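Local coordinates for acetoin utilization protein (PDB 2Q04) that probably transfers an acetyl group from acetyl-coenzyme A to a substrate as a GNAT-family acetyltransferase, perhaps in acetoin utilization, at residues A[119-124]-A[163-168]; A[128-133]-A[193-198]. All coordinates share one frame; numbering follows the deposited sequence.

Interactions 1 and 2 are gathered around strand 130-135. In that strand Leu130 turns to helix 193-203 and makes interaction 2, whereas Ile131 and Thr133, with their side chains on the other face, meet interaction 1. There Met121 CE packs 3.9 Å from Ile131 CD1, and Leu165 CD2 comes to 3.4 Å from Thr133 CG2, so the two contacts, whose centres are 13 Å apart, touch directly. Their segments alternate along the chain. Two calcium ions are bound, one at Ser88 and Gly90, the other at Gly99 and Thr134. The side chain of Leu165 lies about 9 Å from a bound calcium ion and that of Val195 about 10 Å from one.

Interaction 1. Residues A[119-124]-A[163-168]; sequences VSMLDP and GGLVFF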
loop_
_atom_site.group_PDB
_atom_site.type_symbol
_atom_site.label_atom_id
_atom_site.label_comp_id
_atom_site.label_asym_id
_atom_site.label_seq_id
_atom_site.Cartn_x
_atom_site.Cartn_y
_atom_site.Cartn_z
ATOM N N VAL A 119 -3.257 1.356 11.396
ATOM C CA VAL A 119 -3.917 2.652 11.440
ATOM C C VAL A 119 -4.732 2.896 10.166
ATOM O O VAL A 119 -5.773 3.559 10.198
ATOM C CB VAL A 119 -2.884 3.795 11.632
ATOM C CG1 VAL A 119 -3.561 5.165 11.532
ATOM C CG2 VAL A 119 -2.181 3.646 12.966
ATOM N N SER A 120 -4.266 2.337 9.053
ATOM C CA SER A 120 -4.983 2.437 7.790
ATOM C C SER A 120 -6.339 1.708 7.843
ATOM O O SER A 120 -7.319 2.184 7.275
ATOM C CB SER A 120 -4.131 1.879 6.641
ATOM O OG SER A 120 -3.017 2.719 6.370
HETATM N N MSE A 121 -6.388 0.572 8.551
HETATM C CA MSE A 121 -7.611 -0.256 8.611
HETATM C C MSE A 121 -8.536 0.117 9.775
HETATM O O MSE A 121 -9.611 -0.461 9.917
HETATM C CB MSE A 121 -7.248 -1.746 8.707
HETATM C CG MSE A 121 -6.405 -2.251 7.555
HETATM SE SE MSE A 121 -7.182 -1.850 5.832
HETATM C CE MSE A 121 -5.690 -2.197 4.763
ATOM N N LEU A 122 -8.122 1.086 10.595
ATOM C CA LEU A 122 -8.955 1.553 11.720
ATOM C C LEU A 122 -10.251 2.197 11.232
ATOM O O LEU A 122 -11.254 2.232 11.965
ATOM C CB LEU A 122 -8.187 2.545 12.595
ATOM C CG LEU A 122 -7.238 1.947 13.628
ATOM C CD1 LEU A 122 -6.588 3.066 14.463
ATOM C CD2 LEU A 122 -7.975 0.970 14.529
ATOM N N ASP A 123 -10.214 2.752 10.020
ATOM C CA ASP A 123 -11.398 3.344 9.409
ATOM C C ASP A 123 -12.360 2.231 8.961
ATOM O O ASP A 123 -12.012 1.414 8.090
ATOM C CB ASP A 123 -10.996 4.209 8.206
ATOM C CG ASP A 123 -12.145 5.081 7.693
ATOM O OD1 ASP A 123 -13.311 4.781 8.001
ATOM O OD2 ASP A 123 -11.872 6.068 6.986
ATOM N N PRO A 124 -13.582 2.196 9.550
ATOM C CA PRO A 124 -14.567 1.172 9.175
ATOM C C PRO A 124 -14.904 1.171 7.676
ATOM O O PRO A 124 -15.489 0.212 7.183
ATOM C CB PRO A 124 -15.806 1.555 9.993
ATOM C CG PRO A 124 -15.301 2.418 11.093
ATOM C CD PRO A 124 -14.106 3.116 10.584
ATOM N N GLY A 163 -1.907 -6.507 7.895
ATOM C CA GLY A 163 -2.891 -5.523 7.421
ATOM C C GLY A 163 -4.144 -6.176 6.836
ATOM O O GLY A 163 -5.058 -5.489 6.397
ATOM N N GLY A 164 -4.160 -7.510 6.799
ATOM C CA GLY A 164 -5.312 -8.254 6.292
ATOM C C GLY A 164 -5.165 -8.718 4.848
ATOM O O GLY A 164 -6.039 -9.411 4.330
ATOM N N LEU A 165 -4.075 -8.320 4.192
ATOM C CA LEU A 165 -3.818 -8.739 2.810
ATOM C C LEU A 165 -3.278 -10.176 2.760
ATOM O O LEU A 165 -2.447 -10.562 3.567
ATOM C CB LEU A 165 -2.830 -7.780 2.108
ATOM C CG LEU A 165 -3.435 -6.450 1.634
ATOM C CD1 LEU A 165 -3.553 -5.476 2.786
ATOM C CD2 LEU A 165 -2.617 -5.845 0.516
ATOM N N VAL A 166 -3.748 -10.940 1.771
ATOM C CA VAL A 166 -3.343 -12.319 1.575
ATOM C C VAL A 166 -2.902 -12.525 0.134
ATOM O O VAL A 166 -3.448 -11.913 -0.767
ATOM C CB VAL A 166 -4.562 -13.291 1.838
ATOM C CG1 VAL A 166 -4.107 -14.714 1.916
ATOM C CG2 VAL A 166 -5.291 -12.902 3.094
ATOM N N PHE A 167 -1.936 -13.429 -0.076
ATOM C CA PHE A 167 -1.443 -13.744 -1.408
ATOM C C PHE A 167 -2.526 -14.374 -2.266
ATOM O O PHE A 167 -3.287 -15.218 -1.793
ATOM C CB PHE A 167 -0.263 -14.691 -1.315
ATOM C CG PHE A 167 0.177 -15.231 -2.631
ATOM C CD1 PHE A 167 1.137 -14.581 -3.369
ATOM C CD2 PHE A 167 -0.380 -16.405 -3.139
ATOM C CE1 PHE A 167 1.548 -15.084 -4.586
ATOM C CE2 PHE A 167 0.024 -16.908 -4.348
ATOM C CZ PHE A 167 0.992 -16.257 -5.072
ATOM N N PHE A 168 -2.593 -13.942 -3.535
ATOM C CA PHE A 168 -3.501 -14.541 -4.531
ATOM C C PHE A 168 -2.730 -14.862 -5.801
ATOM O O PHE A 168 -1.957 -14.032 -6.285
ATOM C CB PHE A 168 -4.651 -13.584 -4.867
ATOM C CG PHE A 168 -5.722 -13.537 -3.819
ATOM C CD1 PHE A 168 -6.737 -14.478 -3.809
ATOM C CD2 PHE A 168 -5.720 -12.550 -2.847
ATOM C CE1 PHE A 168 -7.724 -14.439 -2.843
ATOM C CE2 PHE A 168 -6.723 -12.501 -1.884
ATOM C CZ PHE A 168 -7.715 -13.449 -1.882
#
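Met121, a selenomethionine in the last part of helix 112-121, reaches across to Gly163 and Leu165 and carries this contact alone from its side. Its chain bends round the carbonyl oxygen of Gly163: Met121 CG lies 3.7 Å from Gly163 O, and Met121 CE comes back to the same 3.7 Å from Gly163 O, with the selenium between them somewhat farther off. The bend at chi2 (-53°) turns the selenium and methyl away from a straight run out of the backbone, and CE as well as CG meets the oxygen. About the CG-SE bond the chain is extended (chi3 166°), and the methyl group ends near Leu165, Met121 CE standing 4.4 Å from Leu165 CD1, a loose apolar touch. No hydrogen bond joins the two segments, and the CA atoms of Met121 and Gly163 stay 7.2 Å apart, so the join is van der Waals contact made by a single side chain.

What presents Gly163 O is the end of helix 149-162. Gly164, with a phi of 98°, closes that helix in a Schellman motif and turns the chain out toward strand 166-168. Gly163 O also receives a weak hydrogen bond from Arg186 NE, and the side chains of both Met121 and Leu165 lie on Arg186. Asn161 ND2 holds Leu165 O just beyond the turn.

Farther out, Asp123, in the loop that follows, pairs with Arg62 in a salt bridge. Val119 and Leu122 pack on strand 8-12, while strand 166-168 pairs antiparallel with strand 182-187; the contact thus joins the last part of helix 112-121 to the turn that follows helix 149-162, beside the central sheet.

Interaction 2. Residues A[128-133]-A[193-198]; sequences HYLILT and PEVVAH
Leu130 and Val196 mark the closest approach of the two backbones, their CA atoms 7.3 Å apart. Residues 130-133 are extended, the opening of strand 130-135, and residues 193-198 form the first turns of helix 193-203, wound from its start by the bond from Ala197 N to Pro193 O (2.9 Å). No hydrogen bond crosses between strand and helix, so side chains do all the joining.

Leu130 points at the helix and meets it at two levels. At its root, Leu130 CB rests 3.9 Å from Val195 CG1. At its tip, Leu130 CD1 presses on the helix backbone itself, 3.8 Å from Val196 CA and 3.9 Å from Val195 O, with Val196 CG2 flanking the same methyl, Leu130 CD1, at 4.1 Å. Val195 answers with CG1, the branch that its chi1 of 175° turns to face Leu130, and this branch also lies 4.2 Å from Leu130 CD1. The leucine therefore abuts both a valine side chain and the main chain next to it.

Phe199, one turn on, covers both Leu130 and Leu132, and Ile187 of strand 182-187 touches both Leu130 and Val196. Strand 130-135 runs parallel to strand 95-103, with helix 112-121 between them in sequence: a beta-alpha-beta crossover consistent with the GNAT fold, here with a C-terminal helix laid on the sheet.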
loop_
_atom_site.group_PDB
_atom_site.type_symbol
_atom_site.label_atom_id
_atom_site.label_comp_id
_atom_site.label_asym_id
_atom_site.label_seq_id
_atom_site.Cartn_x
_atom_site.Cartn_y
_atom_site.Cartn_z
ATOM N N HIS A 128 -15.444 -1.880 3.278
ATOM C CA HIS A 128 -16.314 -1.848 2.108
ATOM C C HIS A 128 -15.532 -2.029 0.803
ATOM O O HIS A 128 -16.123 -2.112 -0.277
ATOM C CB HIS A 128 -17.093 -0.541 2.071
ATOM C CG HIS A 128 -18.036 -0.372 3.218
ATOM N ND1 HIS A 128 -19.363 -0.740 3.151
ATOM C CD2 HIS A 128 -17.839 0.103 4.471
ATOM C CE1 HIS A 128 -19.946 -0.485 4.308
ATOM N NE2 HIS A 128 -19.043 0.025 5.126
ATOM N N TYR A 129 -14.207 -2.108 0.910
ATOM C CA TYR A 129 -13.352 -2.240 -0.269
ATOM C C TYR A 129 -12.659 -3.572 -0.323
ATOM O O TYR A 129 -12.389 -4.192 0.704
ATOM C CB TYR A 129 -12.291 -1.139 -0.288
ATOM C CG TYR A 129 -12.843 0.239 -0.497
ATOM C CD1 TYR A 129 -13.064 0.734 -1.778
ATOM C CD2 TYR A 129 -13.126 1.058 0.577
ATOM C CE1 TYR A 129 -13.562 2.009 -1.974
ATOM C CE2 TYR A 129 -13.630 2.329 0.397
ATOM C CZ TYR A 129 -13.850 2.803 -0.877
ATOM O OH TYR A 129 -14.358 4.079 -1.054
ATOM N N LEU A 130 -12.431 -4.042 -1.542
ATOM C CA LEU A 130 -11.492 -5.095 -1.792
ATOM C C LEU A 130 -10.155 -4.393 -2.116
ATOM O O LEU A 130 -10.031 -3.705 -3.151
ATOM C CB LEU A 130 -11.962 -5.979 -2.974
ATOM C CG LEU A 130 -11.152 -7.265 -3.232
ATOM C CD1 LEU A 130 -11.959 -8.285 -4.070
ATOM C CD2 LEU A 130 -9.818 -6.944 -3.904
ATOM N N ILE A 131 -9.203 -4.478 -1.186
ATOM C CA ILE A 131 -7.934 -3.759 -1.320
ATOM C C ILE A 131 -6.836 -4.692 -1.832
ATOM O O ILE A 131 -6.375 -5.573 -1.115
ATOM C CB ILE A 131 -7.497 -3.124 0.046
ATOM C CG1 ILE A 131 -8.630 -2.264 0.617
ATOM C CG2 ILE A 131 -6.209 -2.273 -0.129
ATOM C CD1 ILE A 131 -8.427 -1.863 2.074
ATOM N N LEU A 132 -6.442 -4.504 -3.076
ATOM C CA LEU A 132 -5.404 -5.310 -3.663
ATOM C C LEU A 132 -4.108 -4.536 -3.689
ATOM O O LEU A 132 -4.103 -3.325 -3.542
ATOM C CB LEU A 132 -5.807 -5.772 -5.089
ATOM C CG LEU A 132 -6.072 -4.709 -6.199
ATOM C CD1 LEU A 132 -4.773 -4.111 -6.750
ATOM C CD2 LEU A 132 -6.867 -5.337 -7.332
ATOM N N THR A 133 -3.004 -5.245 -3.853
ATOM C CA THR A 133 -1.690 -4.610 -3.935
ATOM C C THR A 133 -0.741 -5.485 -4.748
ATOM O O THR A 133 -0.892 -6.706 -4.790
ATOM C CB THR A 133 -1.070 -4.341 -2.476
ATOM O OG1 THR A 133 -0.178 -3.229 -2.526
ATOM C CG2 THR A 133 -0.333 -5.540 -1.963
ATOM N N PRO A 193 -20.026 -10.381 -3.065
ATOM C CA PRO A 193 -19.464 -11.455 -3.905
ATOM C C PRO A 193 -19.163 -11.016 -5.353
ATOM O O PRO A 193 -18.250 -11.552 -5.984
ATOM C CB PRO A 193 -20.572 -12.524 -3.896
ATOM C CG PRO A 193 -21.376 -12.237 -2.691
ATOM C CD PRO A 193 -21.328 -10.766 -2.485
ATOM N N GLU A 194 -19.942 -10.064 -5.863
ATOM C CA GLU A 194 -19.768 -9.564 -7.230
ATOM C C GLU A 194 -18.423 -8.869 -7.387
ATOM O O GLU A 194 -17.784 -8.975 -8.423
ATOM C CB GLU A 194 -20.902 -8.591 -7.597
ATOM C CG GLU A 194 -22.279 -9.249 -7.748
ATOM C CD GLU A 194 -22.890 -9.679 -6.416
ATOM O OE1 GLU A 194 -22.552 -9.075 -5.378
ATOM O OE2 GLU A 194 -23.721 -10.615 -6.415
ATOM N N VAL A 195 -18.012 -8.150 -6.350
ATOM C CA VAL A 195 -16.739 -7.458 -6.347
ATOM C C VAL A 195 -15.580 -8.471 -6.325
ATOM O O VAL A 195 -14.568 -8.288 -7.003
ATOM C CB VAL A 195 -16.622 -6.528 -5.120
ATOM C CG1 VAL A 195 -15.228 -5.902 -5.044
ATOM C CG2 VAL A 195 -17.701 -5.450 -5.168
ATOM N N VAL A 196 -15.744 -9.528 -5.537
ATOM C CA VAL A 196 -14.737 -10.562 -5.433
ATOM C C VAL A 196 -14.617 -11.326 -6.741
ATOM O O VAL A 196 -13.519 -11.692 -7.160
ATOM C CB VAL A 196 -15.062 -11.550 -4.302
ATOM C CG1 VAL A 196 -14.125 -12.766 -4.361
ATOM C CG2 VAL A 196 -14.957 -10.856 -2.951
ATOM N N ALA A 197 -15.755 -11.576 -7.379
ATOM C CA ALA A 197 -15.773 -12.283 -8.654
ATOM C C ALA A 197 -15.053 -11.477 -9.716
ATOM O O ALA A 197 -14.373 -12.034 -10.567
ATOM C CB ALA A 197 -17.202 -12.564 -9.084
ATOM N N HIS A 198 -15.230 -10.157 -9.677
ATOM C CA HIS A 198 -14.567 -9.273 -10.609
ATOM C C HIS A 198 -13.071 -9.324 -10.394
ATOM O O HIS A 198 -12.305 -9.381 -11.343
ATOM C CB HIS A 198 -15.066 -7.854 -10.434
ATOM C CG HIS A 198 -14.483 -6.885 -11.412
ATOM N ND1 HIS A 198 -14.487 -7.107 -12.767
ATOM C CD2 HIS A 198 -13.959 -5.651 -11.236
ATOM C CE1 HIS A 198 -13.946 -6.070 -13.384
ATOM N NE2 HIS A 198 -13.623 -5.172 -12.477
#